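Surface presentation of antigens protein SpaO (Salmonella typhimurium, PDB 4YX5) takes part in the type III secretory pathway that presents on the surface the determinants Salmonella needs to enter mammalian cells. Local coordinates at the interface of chains A and B. Sequence-based numbering; all coordinates share one arbitrary frame. Chains: chain A, Surface presentation of antigens protein SpaO; chain B, Surface presentation of antigens protein SpaO.

Contact 1: the interface of chains A and B. Residues chain A 29-35; chain B 63-68.
Strand 34-37 of chain A pairs antiparallel with strand 60-65 of chain B, and the loop A:Ile29 to A:Asp33 prolongs the contact; strand 60-65 is followed, after B:His66, by the short strand 67-68, whose B:Trp68 meets the loop. Chain A carries SPOA1 and chain B SPOA2, the FliN C-terminal-like domain of this FliN/MopA/SpaO family protein, so two SPOA domains are joined here by a shared β-sheet edge. Backbone bonds set the register. A:Leu35 O takes B:Val63 N at 2.9 Å in its carbonyl plane, whereas the return bond from A:Leu35 N reaches B:Val63 O from above the carbonyl plane. Further along, B:Ile65 N points almost down the C=O axis of A:Asp33 at 3.0 Å from O, a nearly straight bond. The pairing closes with A:Gly32 N on an in-plane lone pair of B:Ile65 O. Glycine suits this turn because its positive phi (105°) is costly for residues with a β-carbon. The loop is braced from within: the carboxylate oxygen OD2 of A:Asp33 receives A:Gly30 N at 3.0 Å through its anti lone pair, which would help to hold the turn in shape.

B:Ile65 has the largest surface hidden by the partner in this patch, 84 Å², and sends its two branches to different partners. CG1 lies beside its backbone N (chi1 -57°), and its tip CD1 lies 4.0 Å from A:Leu35 CG, the two chains slanting across one another, while the other branch, CG2, turns to A:Ile31 CA. A:Val34 CG2 packs against CA and CB of B:Glu64, whose chain extends beyond CG. B:Trp68 has CG anti to the backbone N (chi1 -172°), which brings its indole to A:Ile29: A:Ile29 CB stands over one indole face toward the rim, and A:Ile29 CD1 lies 4.0 Å from B:Trp68 CZ2, on the six-membered ring. A flat, largely apolar indole face suits a branched aliphatic chain.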
ATOM      1  N   ILE A  29      -4.428 -13.448  14.574  1.00 96.88           N
ATOM      2  CA  ILE A  29      -4.501 -11.993  14.636  1.00 94.39           C
ATOM      3  C   ILE A  29      -5.917 -11.501  14.773  1.00 85.33           C
ATOM      4  O   ILE A  29      -6.822 -11.924  14.058  1.00 82.79           O
ATOM      5  CB  ILE A  29      -3.931 -11.321  13.389  1.00 86.98           C
ATOM      6  CG1 ILE A  29      -2.558 -11.877  13.058  1.00 88.47           C
ATOM      7  CG2 ILE A  29      -3.853  -9.817  13.590  1.00 84.53           C
ATOM      8  CD1 ILE A  29      -2.054 -11.409  11.727  1.00 88.76           C
ATOM      9  N   GLY A  30      -6.096 -10.579  15.690  1.00 78.76           N
ATOM     10  CA  GLY A  30      -7.367  -9.926  15.817  1.00 83.87           C
ATOM     11  C   GLY A  30      -7.103  -8.459  16.016  1.00 83.94           C
ATOM     12  O   GLY A  30      -5.951  -8.009  16.038  1.00 81.71           O
ATOM     13  N   ILE A  31      -8.191  -7.724  16.183  1.00 80.50           N
ATOM     14  CA  ILE A  31      -8.175  -6.285  16.397  1.00 76.02           C
ATOM     15  C   ILE A  31      -7.394  -5.849  17.630  1.00 68.55           C
ATOM     16  O   ILE A  31      -7.568  -6.407  18.710  1.00 83.81           O
ATOM     17  CB  ILE A  31      -9.617  -5.775  16.494  1.00 75.70           C
ATOM     18  CG1 ILE A  31     -10.425  -6.341  15.311  1.00 71.23           C
ATOM     19  CG2 ILE A  31      -9.639  -4.264  16.587  1.00 62.97           C
ATOM     20  CD1 ILE A  31     -11.834  -5.836  15.202  1.00 81.93           C
ATOM     21  N   GLY A  32      -6.536  -4.848  17.459  1.00 74.59           N
ATOM     22  CA  GLY A  32      -5.701  -4.336  18.538  1.00 64.34           C
ATOM     23  C   GLY A  32      -4.257  -4.779  18.407  1.00 61.13           C
ATOM     24  O   GLY A  32      -3.339  -4.144  18.934  1.00 58.59           O
ATOM     25  N   ASP A  33      -4.064  -5.888  17.699  1.00 69.02           N
ATOM     26  CA  ASP A  33      -2.733  -6.419  17.445  1.00 73.48           C
ATOM     27  C   ASP A  33      -1.994  -5.526  16.477  1.00 64.31           C
ATOM     28  O   ASP A  33      -2.582  -4.948  15.580  1.00 64.53           O
ATOM     29  CB  ASP A  33      -2.809  -7.847  16.903  1.00 69.25           C
ATOM     30  CG  ASP A  33      -3.260  -8.842  17.955  1.00 99.58           C
ATOM     31  OD1 ASP A  33      -2.911  -8.655  19.148  1.00100.15           O
ATOM     32  OD2 ASP A  33      -3.951  -9.818  17.590  1.00110.25           O
ATOM     33  N   VAL A  34      -0.694  -5.393  16.671  1.00 61.90           N
ATOM     34  CA  VAL A  34       0.097  -4.595  15.765  1.00 49.81           C
ATOM     35  C   VAL A  34       0.835  -5.545  14.840  1.00 56.48           C
ATOM     36  O   VAL A  34       1.480  -6.465  15.307  1.00 59.54           O
ATOM     37  CB  VAL A  34       1.076  -3.692  16.523  1.00 49.32           C
ATOM     38  CG1 VAL A  34       2.259  -3.314  15.662  1.00 54.77           C
ATOM     39  CG2 VAL A  34       0.357  -2.460  17.036  1.00 57.20           C
ATOM     40  N   LEU A  35       0.701  -5.348  13.527  1.00 55.15           N
ATOM     41  CA  LEU A  35       1.538  -6.047  12.558  1.00 49.12           C
ATOM     42  C   LEU A  35       2.704  -5.156  12.148  1.00 47.41           C
ATOM     43  O   LEU A  35       2.517  -3.998  11.834  1.00 54.26           O
ATOM     44  CB  LEU A  35       0.743  -6.458  11.333  1.00 54.14           C
ATOM     45  CG  LEU A  35      -0.562  -7.202  11.589  1.00 59.94           C
ATOM     46  CD1 LEU A  35      -1.095  -7.813  10.300  1.00 55.62           C
ATOM     47  CD2 LEU A  35      -0.325  -8.254  12.622  1.00 66.95           C
TER
ATOM     48  N   VAL B  63       1.130  -1.474  11.705  1.00 50.32           N
ATOM     49  CA  VAL B  63      -0.265  -1.114  11.547  1.00 45.07           C
ATOM     50  C   VAL B  63      -1.073  -1.685  12.686  1.00 52.28           C
ATOM     51  O   VAL B  63      -1.210  -2.895  12.773  1.00 57.64           O
ATOM     52  CB  VAL B  63      -0.841  -1.641  10.216  1.00 48.43           C
ATOM     53  CG1 VAL B  63      -2.320  -1.435  10.174  1.00 47.70           C
ATOM     54  CG2 VAL B  63      -0.180  -0.951   9.027  1.00 46.85           C
ATOM     55  N   GLU B  64      -1.587  -0.821  13.565  1.00 47.46           N
ATOM     56  CA  GLU B  64      -2.500  -1.245  14.622  1.00 51.14           C
ATOM     57  C   GLU B  64      -3.842  -1.617  14.010  1.00 59.20           C
ATOM     58  O   GLU B  64      -4.511  -0.761  13.445  1.00 60.31           O
ATOM     59  CB  GLU B  64      -2.672  -0.134  15.660  1.00 61.61           C
ATOM     60  CG  GLU B  64      -3.543  -0.493  16.874  1.00 62.79           C
ATOM     61  CD  GLU B  64      -3.390   0.504  18.024  1.00 70.31           C
ATOM     62  OE1 GLU B  64      -2.667   0.204  19.004  1.00 89.06           O
ATOM     63  OE2 GLU B  64      -3.989   1.595  17.956  1.00 74.01           O
ATOM     64  N   ILE B  65      -4.233  -2.887  14.114  1.00 63.95           N
ATOM     65  CA  ILE B  65      -5.423  -3.403  13.424  1.00 64.11           C
ATOM     66  C   ILE B  65      -6.760  -2.841  13.909  1.00 67.91           C
ATOM     67  O   ILE B  65      -7.143  -3.073  15.055  1.00 75.69           O
ATOM     68  CB  ILE B  65      -5.513  -4.927  13.545  1.00 61.70           C
ATOM     69  CG1 ILE B  65      -4.251  -5.590  12.991  1.00 63.57           C
ATOM     70  CG2 ILE B  65      -6.753  -5.439  12.819  1.00 69.46           C
ATOM     71  CD1 ILE B  65      -4.176  -5.573  11.514  1.00 59.28           C
ATOM     72  N   HIS B  66      -7.474  -2.130  13.031  1.00 71.77           N
ATOM     73  CA  HIS B  66      -8.802  -1.573  13.349  1.00 68.58           C
ATOM     74  C   HIS B  66      -9.932  -2.521  12.914  1.00 69.73           C
ATOM     75  O   HIS B  66     -10.962  -2.569  13.571  1.00 81.85           O
ATOM     76  CB  HIS B  66      -9.011  -0.195  12.692  1.00 61.12           C
ATOM     77  CG  HIS B  66      -8.196   0.911  13.283  1.00 67.70           C
ATOM     78  ND1 HIS B  66      -7.431   0.769  14.433  1.00 73.17           N
ATOM     79  CD2 HIS B  66      -7.989   2.188  12.873  1.00 77.17           C
ATOM     80  CE1 HIS B  66      -6.811   1.896  14.701  1.00 72.73           C
ATOM     81  NE2 HIS B  66      -7.134   2.783  13.765  1.00 89.56           N
ATOM     82  N   GLU B  67      -9.747  -3.253  11.807  1.00 74.15           N
ATOM     83  CA  GLU B  67     -10.711  -4.275  11.354  1.00 72.47           C
ATOM     84  C   GLU B  67     -10.019  -5.428  10.606  1.00 64.52           C
ATOM     85  O   GLU B  67      -8.905  -5.270  10.117  1.00 61.68           O
ATOM     86  CB  GLU B  67     -11.810  -3.659  10.477  1.00 62.96           C
ATOM     87  CG  GLU B  67     -11.351  -2.790   9.330  1.00 74.93           C
ATOM     88  CD  GLU B  67     -12.479  -2.496   8.329  1.00104.68           C
ATOM     89  OE1 GLU B  67     -13.580  -3.075   8.490  1.00102.99           O
ATOM     90  OE2 GLU B  67     -12.265  -1.698   7.379  1.00113.09           O
ATOM     91  N   TRP B  68     -10.680  -6.584  10.531  1.00 64.15           N
ATOM     92  CA  TRP B  68     -10.005  -7.824  10.124  1.00 70.96           C
ATOM     93  C   TRP B  68     -10.934  -8.958   9.647  1.00 74.94           C
ATOM     94  O   TRP B  68     -12.006  -9.167  10.212  1.00 69.59           O
ATOM     95  CB  TRP B  68      -9.149  -8.337  11.288  1.00 61.53           C
ATOM     96  CG  TRP B  68      -8.260  -9.484  10.939  1.00 66.06           C
ATOM     97  CD1 TRP B  68      -8.467 -10.801  11.225  1.00 73.27           C
ATOM     98  CD2 TRP B  68      -7.018  -9.422  10.228  1.00 72.61           C
ATOM     99  NE1 TRP B  68      -7.427 -11.566  10.742  1.00 76.72           N
ATOM    100  CE2 TRP B  68      -6.526 -10.739  10.122  1.00 72.49           C
ATOM    101  CE3 TRP B  68      -6.276  -8.373   9.666  1.00 66.14           C
ATOM    102  CZ2 TRP B  68      -5.326 -11.043   9.477  1.00 72.68           C
ATOM    103  CZ3 TRP B  68      -5.077  -8.677   9.024  1.00 71.99           C
ATOM    104  CH2 TRP B  68      -4.617 -10.002   8.936  1.00 68.12           C
TER

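Contact 2: the interface of chains A and B. Residues chain A 14, 56-57, 59-62; chain B 28-32.
Strand 60-63 of chain A and the preceding turn from A:Val57 meet the short strand 30-31 of chain B and its flanking residues, antiparallel, with A:Phe14 of strand 9-21 at one side. This is again an SPOA1-SPOA2 pairing of the FliN/MopA/SpaO family. At its centre A:Ile61 and B:Leu30 exchange two backbone bonds: A:Ile61 N to B:Leu30 O and B:Leu30 N to A:Ile61 O, each 2.9 Å and lying in the carbonyl plane.

The tight packing lies around A:Ile61 and B:Leu32. A:Ile61 places CG1 beside its backbone N (chi1 -66°) and continues extended to CD1 (chi2 178°); this rod lies slantwise across B:Leu32, with A:Ile61 CG1 3.5 Å from B:Leu32 CD2. Nearby, B:Leu30, CG anti to the backbone N (chi1 172°), sends CD2 to 3.6 Å from A:Phe14 CZ, where the methyl sits above one face of the ring, offset past its CZ and CE2 end. A leucine's forked end suits such packing, since either methyl can be turned to a neighbour.

The periphery is looser. A:Val57 and B:Leu29 run in opposite senses alongside one another, A:Val57 CG2 3.9 Å from B:Leu29 CD1, and A:Arg56 lends one guanidinium face, near its rim, to B:Leu32 CD2. At A:Gly59 the bond from B:Leu32 N to the carbonyl O is weak. The absence of side chains at A:Gly59 and A:Gly60 lets B:Leu32 CB approach A:Gly60 CA to 3.9 Å.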
ATOM      1  N   PHE A  14      -0.443   1.978  -3.709  1.00 47.77           N
ATOM      2  CA  PHE A  14       0.691   2.675  -3.114  1.00 50.92           C
ATOM      3  C   PHE A  14       1.175   1.958  -1.856  1.00 49.58           C
ATOM      4  O   PHE A  14       0.619   2.080  -0.763  1.00 49.14           O
ATOM      5  CB  PHE A  14       0.315   4.111  -2.861  1.00 50.51           C
ATOM      6  CG  PHE A  14       0.014   4.835  -4.118  1.00 49.87           C
ATOM      7  CD1 PHE A  14       1.000   5.533  -4.772  1.00 51.92           C
ATOM      8  CD2 PHE A  14      -1.236   4.747  -4.688  1.00 54.82           C
ATOM      9  CE1 PHE A  14       0.734   6.161  -5.948  1.00 55.80           C
ATOM     10  CE2 PHE A  14      -1.510   5.375  -5.859  1.00 53.39           C
ATOM     11  CZ  PHE A  14      -0.523   6.089  -6.493  1.00 57.45           C
ATOM     12  N   ARG A  56       5.579  10.940  -0.158  1.00 64.05           N
ATOM     13  CA  ARG A  56       4.375  11.503   0.432  1.00 65.44           C
ATOM     14  C   ARG A  56       4.654  12.936   0.818  1.00 73.84           C
ATOM     15  O   ARG A  56       5.703  13.258   1.359  1.00 79.90           O
ATOM     16  CB  ARG A  56       3.889  10.715   1.644  1.00 52.22           C
ATOM     17  CG  ARG A  56       2.416  10.946   1.931  1.00 65.91           C
ATOM     18  CD  ARG A  56       2.041  10.594   3.352  1.00 80.64           C
ATOM     19  NE  ARG A  56       0.596  10.569   3.621  1.00 80.38           N
ATOM     20  CZ  ARG A  56      -0.265  11.562   3.402  1.00 70.13           C
ATOM     21  NH1 ARG A  56       0.123  12.735   2.915  1.00 81.58           N
ATOM     22  NH2 ARG A  56      -1.534  11.381   3.709  1.00 74.87           N
ATOM     23  N   VAL A  57       3.704  13.798   0.498  1.00 88.54           N
ATOM     24  CA  VAL A  57       3.844  15.229   0.686  1.00 79.53           C
ATOM     25  C   VAL A  57       2.539  15.690   1.312  1.00 85.99           C
ATOM     26  O   VAL A  57       1.658  14.859   1.560  1.00 84.63           O
ATOM     27  CB  VAL A  57       4.147  15.946  -0.647  1.00 75.17           C
ATOM     28  CG1 VAL A  57       5.465  15.427  -1.238  1.00 61.09           C
ATOM     29  CG2 VAL A  57       3.008  15.730  -1.640  1.00 73.72           C
ATOM     30  N   GLY A  59      -0.067  17.254   0.417  1.00 94.83           N
ATOM     31  CA  GLY A  59      -1.303  17.039  -0.324  1.00 89.47           C
ATOM     32  C   GLY A  59      -1.662  15.569  -0.453  1.00 89.70           C
ATOM     33  O   GLY A  59      -2.816  15.161  -0.299  1.00 85.85           O
ATOM     34  N   GLY A  60      -0.644  14.770  -0.733  1.00 89.91           N
ATOM     35  CA  GLY A  60      -0.812  13.345  -0.887  1.00 79.04           C
ATOM     36  C   GLY A  60       0.471  12.777  -1.434  1.00 77.67           C
ATOM     37  O   GLY A  60       1.461  12.645  -0.711  1.00 72.44           O
ATOM     38  N   ILE A  61       0.478  12.466  -2.722  1.00 62.42           N
ATOM     39  CA  ILE A  61       1.606  11.743  -3.263  1.00 73.77           C
ATOM     40  C   ILE A  61       2.153  12.380  -4.521  1.00 75.63           C
ATOM     41  O   ILE A  61       1.396  12.856  -5.350  1.00 77.00           O
ATOM     42  CB  ILE A  61       1.213  10.286  -3.553  1.00 72.35           C
ATOM     43  CG1 ILE A  61       0.907   9.572  -2.241  1.00 72.44           C
ATOM     44  CG2 ILE A  61       2.323   9.549  -4.295  1.00 74.18           C
ATOM     45  CD1 ILE A  61       0.464   8.157  -2.418  1.00 78.44           C
ATOM     46  N   ILE A  62       3.477  12.399  -4.643  1.00 67.96           N
ATOM     47  CA  ILE A  62       4.134  12.756  -5.893  1.00 78.26           C
ATOM     48  C   ILE A  62       4.994  11.576  -6.323  1.00 75.55           C
ATOM     49  O   ILE A  62       5.693  10.988  -5.502  1.00 76.00           O
ATOM     50  CB  ILE A  62       5.008  14.019  -5.749  1.00 82.53           C
ATOM     51  CG1 ILE A  62       4.150  15.205  -5.307  1.00 85.44           C
ATOM     52  CG2 ILE A  62       5.746  14.316  -7.050  1.00 63.23           C
ATOM     53  CD1 ILE A  62       4.947  16.350  -4.735  1.00 92.69           C
TER
ATOM     54  N   GLN B  28       2.622  15.136 -11.227  1.00100.73           N
ATOM     55  CA  GLN B  28       1.435  15.839 -10.752  1.00 88.73           C
ATOM     56  C   GLN B  28       0.922  15.162  -9.489  1.00 87.19           C
ATOM     57  O   GLN B  28       0.946  13.939  -9.361  1.00 89.46           O
ATOM     58  CB  GLN B  28       0.361  15.902 -11.841  1.00 89.19           C
ATOM     59  CG  GLN B  28      -1.055  16.167 -11.346  1.00107.60           C
ATOM     60  CD  GLN B  28      -1.941  16.791 -12.416  1.00117.10           C
ATOM     61  OE1 GLN B  28      -1.712  17.925 -12.843  1.00126.04           O
ATOM     62  NE2 GLN B  28      -2.953  16.051 -12.858  1.00113.25           N
ATOM     63  N   LEU B  29       0.475  15.983  -8.550  1.00 81.96           N
ATOM     64  CA  LEU B  29       0.102  15.529  -7.225  1.00 75.01           C
ATOM     65  C   LEU B  29      -1.194  14.749  -7.212  1.00 82.10           C
ATOM     66  O   LEU B  29      -2.189  15.179  -7.788  1.00 86.67           O
ATOM     67  CB  LEU B  29      -0.010  16.732  -6.279  1.00 87.09           C
ATOM     68  CG  LEU B  29      -0.401  16.522  -4.809  1.00 96.19           C
ATOM     69  CD1 LEU B  29       0.348  17.499  -3.907  1.00107.51           C
ATOM     70  CD2 LEU B  29      -1.909  16.674  -4.596  1.00 80.23           C
ATOM     71  N   LEU B  30      -1.171  13.601  -6.533  1.00 92.36           N
ATOM     72  CA  LEU B  30      -2.374  12.820  -6.257  1.00 87.65           C
ATOM     73  C   LEU B  30      -2.882  13.124  -4.843  1.00 80.36           C
ATOM     74  O   LEU B  30      -2.119  13.125  -3.877  1.00 88.79           O
ATOM     75  CB  LEU B  30      -2.100  11.324  -6.438  1.00 88.25           C
ATOM     76  CG  LEU B  30      -3.210  10.359  -5.991  1.00104.88           C
ATOM     77  CD1 LEU B  30      -4.511  10.526  -6.781  1.00 85.46           C
ATOM     78  CD2 LEU B  30      -2.713   8.914  -6.048  1.00 98.74           C
ATOM     79  N   SER B  31      -4.174  13.392  -4.726  1.00 80.47           N
ATOM     80  CA  SER B  31      -4.691  13.973  -3.503  1.00 86.59           C
ATOM     81  C   SER B  31      -5.243  12.926  -2.560  1.00 91.50           C
ATOM     82  O   SER B  31      -6.318  12.369  -2.776  1.00 98.80           O
ATOM     83  CB  SER B  31      -5.766  15.013  -3.818  1.00 85.69           C
ATOM     84  OG  SER B  31      -6.038  15.821  -2.680  1.00 94.59           O
ATOM     85  N   LEU B  32      -4.488  12.671  -1.504  1.00 86.70           N
ATOM     86  CA  LEU B  32      -4.912  11.759  -0.468  1.00 85.41           C
ATOM     87  C   LEU B  32      -5.578  12.570   0.598  1.00 84.17           C
ATOM     88  O   LEU B  32      -5.174  13.705   0.832  1.00 84.47           O
ATOM     89  CB  LEU B  32      -3.725  10.999   0.119  1.00 83.21           C
ATOM     90  CG  LEU B  32      -3.177   9.743  -0.565  1.00 81.96           C
ATOM     91  CD1 LEU B  32      -3.153   9.842  -2.092  1.00 79.09           C
ATOM     92  CD2 LEU B  32      -1.788   9.462  -0.011  1.00 76.59           C
TER

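The C-alpha centres of contact 1 and contact 2 lie about 26 Å apart, and the two share no residues. Each pairs a chain A strand with a chain B strand antiparallel, but through different elements: 34-37 with 60-65 in contact 1, 60-63 with 30-31 in contact 2. Chain A is therefore joined to chain B at two separated places, which should restrain the domains from pivoting about either one. Both combine backbone pairing with apolar side chains, contact 1 being the larger patch. Such an interlocked pairing would suit SPOA1 and SPOA2 working as one structural unit of SpaO.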